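Local atomic coordinates of inactive PncC family protein (Escherichia coli O157:H7, PDB entry 5KOL), a protein that has no known function: it belongs to the CinA family but appears to lack nicotinamide-nucleotide (NMN) amidohydrolase activity. Residues 8-13 with 164-169; 35-40 with 101-106. All blocks are in the same frame, centred on the assembly; numbering follows the deposited sequence.

Contact 1 (8-13 with 164-169); sequences KIVQLA and ALAQLL
The carboxamide of Gln167 carries the polar half of this contact, reading the backbone of the extended N-terminal segment 8-13 at two points. Gln167 NE2 donates to Lys8 O at 2.9 Å; the acceptor lies in the plane of the amide, although the nitrogen itself stands above the carbonyl plane of Lys8. Gln167 OE1 accepts from Val10 N at 3.0 Å in an almost straight bond (N-H...O 172°) that lies in the plane of the side-chain carbonyl. One flat group thus pairs with a C=O and an N-H two residues apart, much as the edge of a neighbouring strand would, and the two bonds together fix its rotation. Glutamine suits the place because it offers a donor and an acceptor at the end of a flexible arm: CG is anti to the backbone N (chi1 -173°), and a bend at chi2 (73°) lifts the amide off the helix toward the passing chain. Val10 crosses Gln167 obliquely, packing its CG2 methyl against the polar oxygen, 3.4 Å from Gln167 OE1.

The apolar half centres on Ala166. Val10 CG2 lies 4.0 Å from Ala166 CB, and Leu12 extends CD2 to 3.9 Å from the same Ala166 CB. With only a methyl group, Ala166 lets both branched side chains settle close to the helix.

Val10 and Leu12 also touch Phe163 and Leu159, respectively, so the N-terminal segment runs across the outer side of helix 153-171. The inner side of that helix packs Ala164 and Leu168 on strands 110-116 and 131-138, and helix 18-31 flanks it through Leu165 and Leu169.

Contact 2 (35-40 with 101-106); sequences RLTTAE and GAIERA
The flat group in this contact is the Ala102-Ile103 peptide of the helix: the Thr37 methyl CG2 lies over its face, near Ala102 C and 3.7 Å from Ala102 O, while that carbonyl oxygen, at the peptide's edge, takes Ala106 N. On one face of strand 36-40, Thr37 and Ala39 point at helix 92-106; on the other, Leu36 and Thr38 pack on helix 46-52. Strands 61-67 and 110-116 lie at its two edges.

Thr37 carries most of the contact. Thr37 CG2 also rests 3.7 Å from Ala102 CB. On the other branch, Thr37 OG1 lies anti to the backbone N (chi1 -176°), 3.6 Å from Ala106 CB, and donates its proton to Ala63 O, so the hydroxyl is satisfied although buried. This is the layered alpha/beta arrangement of the CinA domain, with helices covering both faces of a mixed sheet.

The axes of segments 36-40 and 101-106 approach to 7.8 Å, at 127° between their N-to-C directions. Such closeness suits alanine: Ala102 and Ala106, one turn apart, present only methyl groups, and Ala39 CB meets Ala102 CB at 4.2 Å. Phe65 touches both Thr37 and Ala102, while the guanidinium of Arg105 reaches the carbonyl oxygens of Lys75 and Ile76, and its side chain packs on Arg105 of the second subunit.

From the N terminus, the chain first passes through 8-13, whose partner, helix 153-171, comes near the C terminus; contact 1 therefore closes a loop of 150 residues that takes in nearly the whole domain. Contact 2 falls within that loop, and the two do not cross: strand 36-40 meets helix 92-106 after 60 intervening residues. Contact 2 seats a helix on one face of the sheet, whereas contact 1 lays the N-terminal segment over a helix covering the other face. The centres of the two contacts are about 20 Å apart on opposite sides of the chain's centre, yet Leu168 CD2 touches Leu36 CD1 at 4.1 Å, joining helix 153-171 to the central sheet.

Contact 1 (8-13 with 164-169)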
ATOM      1  N   LYS A   8      25.876   9.894   3.763  1.00 41.13           N
ATOM      2  CA  LYS A   8      26.464   8.576   3.559  1.00 48.63           C
ATOM      3  C   LYS A   8      25.390   7.655   3.005  1.00 45.43           C
ATOM      4  O   LYS A   8      24.265   7.639   3.512  1.00 38.23           O
ATOM      5  CB  LYS A   8      27.058   7.982   4.860  1.00 42.62           C
ATOM      6  CG  LYS A   8      28.156   8.815   5.505  1.00 44.82           C
ATOM      7  CD  LYS A   8      28.646   8.256   6.864  1.00 37.05           C
ATOM      8  CE  LYS A   8      30.156   8.432   7.005  1.00 47.87           C
ATOM      9  NZ  LYS A   8      30.742   7.756   8.228  1.00 40.44           N
ATOM     10  N   ILE A   9      25.729   6.916   1.953  1.00 38.97           N
ATOM     11  CA  ILE A   9      24.882   5.830   1.472  1.00 42.97           C
ATOM     12  C   ILE A   9      25.026   4.668   2.452  1.00 48.42           C
ATOM     13  O   ILE A   9      26.097   4.063   2.552  1.00 46.18           O
ATOM     14  CB  ILE A   9      25.268   5.410   0.051  1.00 42.23           C
ATOM     15  CG1 ILE A   9      25.058   6.574  -0.929  1.00 43.51           C
ATOM     16  CG2 ILE A   9      24.456   4.197  -0.389  1.00 39.22           C
ATOM     17  CD1 ILE A   9      23.592   6.929  -1.122  1.00 41.13           C
ATOM     18  N   VAL A  10      23.957   4.358   3.189  1.00 42.69           N
ATOM     19  CA  VAL A  10      24.063   3.312   4.197  1.00 41.70           C
ATOM     20  C   VAL A  10      24.363   1.983   3.519  1.00 41.74           C
ATOM     21  O   VAL A  10      23.864   1.689   2.424  1.00 42.32           O
ATOM     22  CB  VAL A  10      22.783   3.237   5.046  1.00 43.75           C
ATOM     23  CG1 VAL A  10      22.606   4.514   5.845  1.00 35.55           C
ATOM     24  CG2 VAL A  10      21.568   2.994   4.178  1.00 42.67           C
ATOM     25  N   GLN A  11      25.221   1.188   4.151  1.00 39.20           N
ATOM     26  CA  GLN A  11      25.534  -0.161   3.693  0.63 40.82           C
ATOM     27  C   GLN A  11      24.777  -1.134   4.590  1.00 42.42           C
ATOM     28  O   GLN A  11      25.105  -1.274   5.773  1.00 44.94           O
ATOM     29  CB  GLN A  11      27.041  -0.420   3.741  0.63 45.59           C
ATOM     30  CG  GLN A  11      27.899   0.643   3.055  0.63 47.07           C
ATOM     31  CD  GLN A  11      27.983   0.479   1.540  0.63 55.26           C
ATOM     32  OE1 GLN A  11      27.098   0.920   0.798  0.63 55.08           O
ATOM     33  NE2 GLN A  11      29.061  -0.147   1.073  0.63 56.92           N
ATOM     34  N   LEU A  12      23.757  -1.789   4.043  1.00 35.43           N
ATOM     35  CA  LEU A  12      22.895  -2.635   4.858  0.66 35.85           C
ATOM     36  C   LEU A  12      23.690  -3.763   5.510  1.00 37.99           C
ATOM     37  O   LEU A  12      24.476  -4.453   4.852  1.00 37.53           O
ATOM     38  CB  LEU A  12      21.771  -3.213   4.010  0.66 33.51           C
ATOM     39  CG  LEU A  12      20.687  -2.244   3.526  0.66 32.11           C
ATOM     40  CD1 LEU A  12      19.849  -2.922   2.458  0.66 28.68           C
ATOM     41  CD2 LEU A  12      19.806  -1.781   4.694  0.66 27.95           C
ATOM     42  N   ALA A  13      23.467  -3.954   6.799  1.00 37.22           N
ATOM     43  CA  ALA A  13      24.059  -5.038   7.572  1.00 33.80           C
ATOM     44  C   ALA A  13      22.964  -6.029   7.949  1.00 36.08           C
ATOM     45  O   ALA A  13      21.771  -5.696   7.955  1.00 32.21           O
ATOM     46  CB  ALA A  13      24.743  -4.493   8.829  1.00 38.03           C
ATOM     47  N   ALA A 164      15.355   1.882   2.105  1.00 25.61           N
ATOM     48  CA  ALA A 164      14.514   3.070   2.268  1.00 27.81           C
ATOM     49  C   ALA A 164      14.386   3.471   3.736  1.00 27.00           C
ATOM     50  O   ALA A 164      14.452   4.663   4.084  1.00 25.16           O
ATOM     51  CB  ALA A 164      13.129   2.800   1.666  1.00 22.08           C
ATOM     52  N   LEU A 165      14.216   2.478   4.609  1.00 22.90           N
ATOM     53  CA  LEU A 165      14.099   2.699   6.048  1.00 17.74           C
ATOM     54  C   LEU A 165      15.439   3.095   6.661  1.00 23.83           C
ATOM     55  O   LEU A 165      15.528   4.071   7.420  1.00 24.99           O
ATOM     56  CB  LEU A 165      13.571   1.414   6.705  1.00 20.21           C
ATOM     57  CG  LEU A 165      12.152   0.975   6.278  1.00 24.06           C
ATOM     58  CD1 LEU A 165      11.807  -0.359   6.900  1.00 20.98           C
ATOM     59  CD2 LEU A 165      11.111   2.002   6.696  1.00 25.14           C
ATOM     60  N   ALA A 166      16.492   2.322   6.371  1.00 23.18           N
ATOM     61  CA  ALA A 166      17.798   2.579   6.975  1.00 24.59           C
ATOM     62  C   ALA A 166      18.338   3.949   6.583  1.00 25.50           C
ATOM     63  O   ALA A 166      18.979   4.634   7.397  1.00 27.23           O
ATOM     64  CB  ALA A 166      18.781   1.474   6.576  1.00 22.48           C
ATOM     65  N   GLN A 167      18.116   4.361   5.330  1.00 25.16           N
ATOM     66  CA  GLN A 167      18.622   5.669   4.925  1.00 26.17           C
ATOM     67  C   GLN A 167      17.827   6.800   5.566  1.00 31.24           C
ATOM     68  O   GLN A 167      18.375   7.879   5.791  1.00 27.52           O
ATOM     69  CB  GLN A 167      18.622   5.816   3.395  1.00 30.82           C
ATOM     70  CG  GLN A 167      19.304   7.124   2.910  1.00 31.74           C
ATOM     71  CD  GLN A 167      20.826   7.094   3.040  1.00 31.82           C
ATOM     72  OE1 GLN A 167      21.478   6.071   2.759  1.00 36.87           O
ATOM     73  NE2 GLN A 167      21.402   8.209   3.473  1.00 32.43           N
ATOM     74  N   LEU A 168      16.537   6.602   5.852  1.00 23.31           N
ATOM     75  CA  LEU A 168      15.838   7.636   6.603  1.00 24.20           C
ATOM     76  C   LEU A 168      16.456   7.801   7.988  1.00 28.05           C
ATOM     77  O   LEU A 168      16.617   8.922   8.479  1.00 31.43           O
ATOM     78  CB  LEU A 168      14.343   7.327   6.680  1.00 23.23           C
ATOM     79  CG  LEU A 168      13.574   8.359   7.513  1.00 27.46           C
ATOM     80  CD1 LEU A 168      13.751   9.787   6.944  1.00 23.57           C
ATOM     81  CD2 LEU A 168      12.106   8.001   7.528  1.00 24.92           C
ATOM     82  N   LEU A 169      16.837   6.688   8.618  1.00 24.90           N
ATOM     83  CA  LEU A 169      17.542   6.747   9.890  1.00 28.96           C
ATOM     84  C   LEU A 169      18.813   7.583   9.770  1.00 26.52           C
ATOM     85  O   LEU A 169      19.088   8.434  10.621  1.00 30.96           O
ATOM     86  CB  LEU A 169      17.859   5.322  10.349  1.00 23.67           C
ATOM     87  CG  LEU A 169      16.615   4.615  10.917  1.00 29.69           C
ATOM     88  CD1 LEU A 169      16.889   3.159  11.276  1.00 30.63           C
ATOM     89  CD2 LEU A 169      16.171   5.365  12.169  1.00 25.31           C
TER

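Contact 2 (35-40 with 101-106)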
ATOM      1  N   ARG A  35       4.963  12.839  11.713  1.00 40.65           N
ATOM      2  CA  ARG A  35       4.068  11.899  11.053  1.00 29.68           C
ATOM      3  C   ARG A  35       4.622  11.513   9.681  1.00 30.17           C
ATOM      4  O   ARG A  35       4.973  12.378   8.875  1.00 31.50           O
ATOM      5  CB  ARG A  35       2.653  12.476  10.922  1.00 37.07           C
ATOM      6  CG  ARG A  35       1.680  11.483  10.313  1.00 46.16           C
ATOM      7  CD  ARG A  35       0.302  11.496  10.996  1.00 49.80           C
ATOM      8  NE  ARG A  35       0.411  11.245  12.431  1.00 48.79           N
ATOM      9  CZ  ARG A  35      -0.011  10.136  13.044  1.00 45.28           C
ATOM     10  NH1 ARG A  35      -0.574   9.144  12.360  1.00 42.66           N
ATOM     11  NH2 ARG A  35       0.133  10.010  14.359  1.00 45.11           N
ATOM     12  N   LEU A  36       4.724  10.214   9.436  1.00 36.51           N
ATOM     13  CA  LEU A  36       5.345   9.659   8.239  1.00 30.29           C
ATOM     14  C   LEU A  36       4.279   9.236   7.236  1.00 29.70           C
ATOM     15  O   LEU A  36       3.188   8.801   7.613  1.00 26.83           O
ATOM     16  CB  LEU A  36       6.217   8.447   8.608  1.00 26.31           C
ATOM     17  CG  LEU A  36       6.879   7.611   7.509  1.00 27.62           C
ATOM     18  CD1 LEU A  36       8.083   8.383   6.921  1.00 25.30           C
ATOM     19  CD2 LEU A  36       7.314   6.240   8.093  1.00 24.79           C
ATOM     20  N   THR A  37       4.599   9.384   5.951  1.00 24.51           N
ATOM     21  CA  THR A  37       3.800   8.836   4.868  1.00 27.99           C
ATOM     22  C   THR A  37       4.757   8.236   3.843  1.00 24.99           C
ATOM     23  O   THR A  37       5.943   8.570   3.813  1.00 26.68           O
ATOM     24  CB  THR A  37       2.903   9.910   4.224  1.00 29.62           C
ATOM     25  OG1 THR A  37       2.056   9.312   3.221  1.00 25.94           O
ATOM     26  CG2 THR A  37       3.766  11.018   3.601  1.00 23.17           C
ATOM     27  N   THR A  38       4.242   7.329   3.018  1.00 21.54           N
ATOM     28  CA  THR A  38       5.064   6.584   2.065  1.00 21.54           C
ATOM     29  C   THR A  38       4.383   6.532   0.706  1.00 26.06           C
ATOM     30  O   THR A  38       3.154   6.570   0.608  1.00 25.98           O
ATOM     31  CB  THR A  38       5.330   5.144   2.535  1.00 24.39           C
ATOM     32  OG1 THR A  38       4.076   4.450   2.680  1.00 24.13           O
ATOM     33  CG2 THR A  38       6.055   5.168   3.876  1.00 25.86           C
ATOM     34  N   ALA A  39       5.205   6.433  -0.338  1.00 24.85           N
ATOM     35  CA  ALA A  39       4.754   6.297  -1.715  1.00 27.91           C
ATOM     36  C   ALA A  39       5.642   5.257  -2.374  1.00 27.07           C
ATOM     37  O   ALA A  39       6.867   5.373  -2.315  1.00 24.50           O
ATOM     38  CB  ALA A  39       4.837   7.643  -2.471  1.00 21.88           C
ATOM     39  N   GLU A  40       5.057   4.238  -2.998  1.00 21.78           N
ATOM     40  CA  GLU A  40       5.915   3.223  -3.597  1.00 22.36           C
ATOM     41  C   GLU A  40       5.321   2.721  -4.896  1.00 22.75           C
ATOM     42  O   GLU A  40       4.116   2.816  -5.133  1.00 24.45           O
ATOM     43  CB  GLU A  40       6.176   2.047  -2.637  1.00 27.95           C
ATOM     44  CG  GLU A  40       4.935   1.505  -2.004  1.00 30.09           C
ATOM     45  CD  GLU A  40       5.221   0.542  -0.865  1.00 25.32           C
ATOM     46  OE1 GLU A  40       6.061  -0.368  -1.040  1.00 24.81           O
ATOM     47  OE2 GLU A  40       4.555   0.673   0.180  1.00 23.22           O
ATOM     48  N   GLY A 101       4.434  14.662  -3.262  1.00 28.69           N
ATOM     49  CA  GLY A 101       3.019  14.377  -3.437  1.00 31.59           C
ATOM     50  C   GLY A 101       2.410  13.663  -2.245  1.00 34.90           C
ATOM     51  O   GLY A 101       1.285  13.968  -1.838  1.00 28.34           O
ATOM     52  N   ALA A 102       3.137  12.697  -1.665  1.00 25.48           N
ATOM     53  CA  ALA A 102       2.596  12.000  -0.501  1.00 26.57           C
ATOM     54  C   ALA A 102       2.442  12.949   0.679  1.00 26.18           C
ATOM     55  O   ALA A 102       1.445  12.885   1.413  1.00 28.23           O
ATOM     56  CB  ALA A 102       3.490  10.810  -0.124  1.00 25.42           C
ATOM     57  N   ILE A 103       3.424  13.828   0.881  1.00 28.51           N
ATOM     58  CA  ILE A 103       3.332  14.840   1.930  1.00 30.30           C
ATOM     59  C   ILE A 103       2.042  15.629   1.768  1.00 32.70           C
ATOM     60  O   ILE A 103       1.266  15.789   2.718  1.00 33.29           O
ATOM     61  CB  ILE A 103       4.580  15.744   1.907  1.00 34.34           C
ATOM     62  CG1 ILE A 103       5.836  14.953   2.326  1.00 29.91           C
ATOM     63  CG2 ILE A 103       4.410  16.988   2.800  1.00 30.79           C
ATOM     64  CD1 ILE A 103       6.002  14.764   3.831  1.00 25.55           C
ATOM     65  N   GLU A 104       1.744  16.042   0.530  1.00 32.16           N
ATOM     66  CA  GLU A 104       0.568  16.873   0.273  1.00 37.69           C
ATOM     67  C   GLU A 104      -0.727  16.115   0.549  1.00 41.49           C
ATOM     68  O   GLU A 104      -1.625  16.618   1.238  1.00 37.39           O
ATOM     69  CB  GLU A 104       0.569  17.370  -1.176  1.00 36.84           C
ATOM     70  CG  GLU A 104       1.771  18.210  -1.596  1.00 52.57           C
ATOM     71  CD  GLU A 104       1.856  18.411  -3.112  1.00 65.00           C
ATOM     72  OE1 GLU A 104       2.894  18.917  -3.585  1.00 71.97           O
ATOM     73  OE2 GLU A 104       0.884  18.077  -3.831  1.00 65.35           O
ATOM     74  N   ARG A 105      -0.852  14.914  -0.017  1.00 38.60           N
ATOM     75  CA  ARG A 105      -2.085  14.143   0.118  0.54 35.88           C
ATOM     76  C   ARG A 105      -2.351  13.753   1.568  1.00 37.51           C
ATOM     77  O   ARG A 105      -3.503  13.739   2.010  1.00 39.20           O
ATOM     78  CB  ARG A 105      -2.008  12.892  -0.760  0.54 37.42           C
ATOM     79  CG  ARG A 105      -2.322  13.111  -2.225  0.54 40.53           C
ATOM     80  CD  ARG A 105      -3.805  12.925  -2.490  0.54 42.83           C
ATOM     81  NE  ARG A 105      -4.102  12.771  -3.911  0.54 40.04           N
ATOM     82  CZ  ARG A 105      -5.316  12.533  -4.394  0.54 43.06           C
ATOM     83  NH1 ARG A 105      -6.343  12.416  -3.564  0.54 41.07           N
ATOM     84  NH2 ARG A 105      -5.506  12.412  -5.703  0.54 35.40           N
ATOM     85  N   ALA A 106      -1.301  13.420   2.320  1.00 34.06           N
ATOM     86  CA  ALA A 106      -1.474  12.881   3.660  1.00 32.90           C
ATOM     87  C   ALA A 106      -1.449  13.941   4.753  1.00 40.41           C
ATOM     88  O   ALA A 106      -1.845  13.639   5.885  1.00 37.85           O
ATOM     89  CB  ALA A 106      -0.396  11.822   3.940  1.00 28.36           C
TER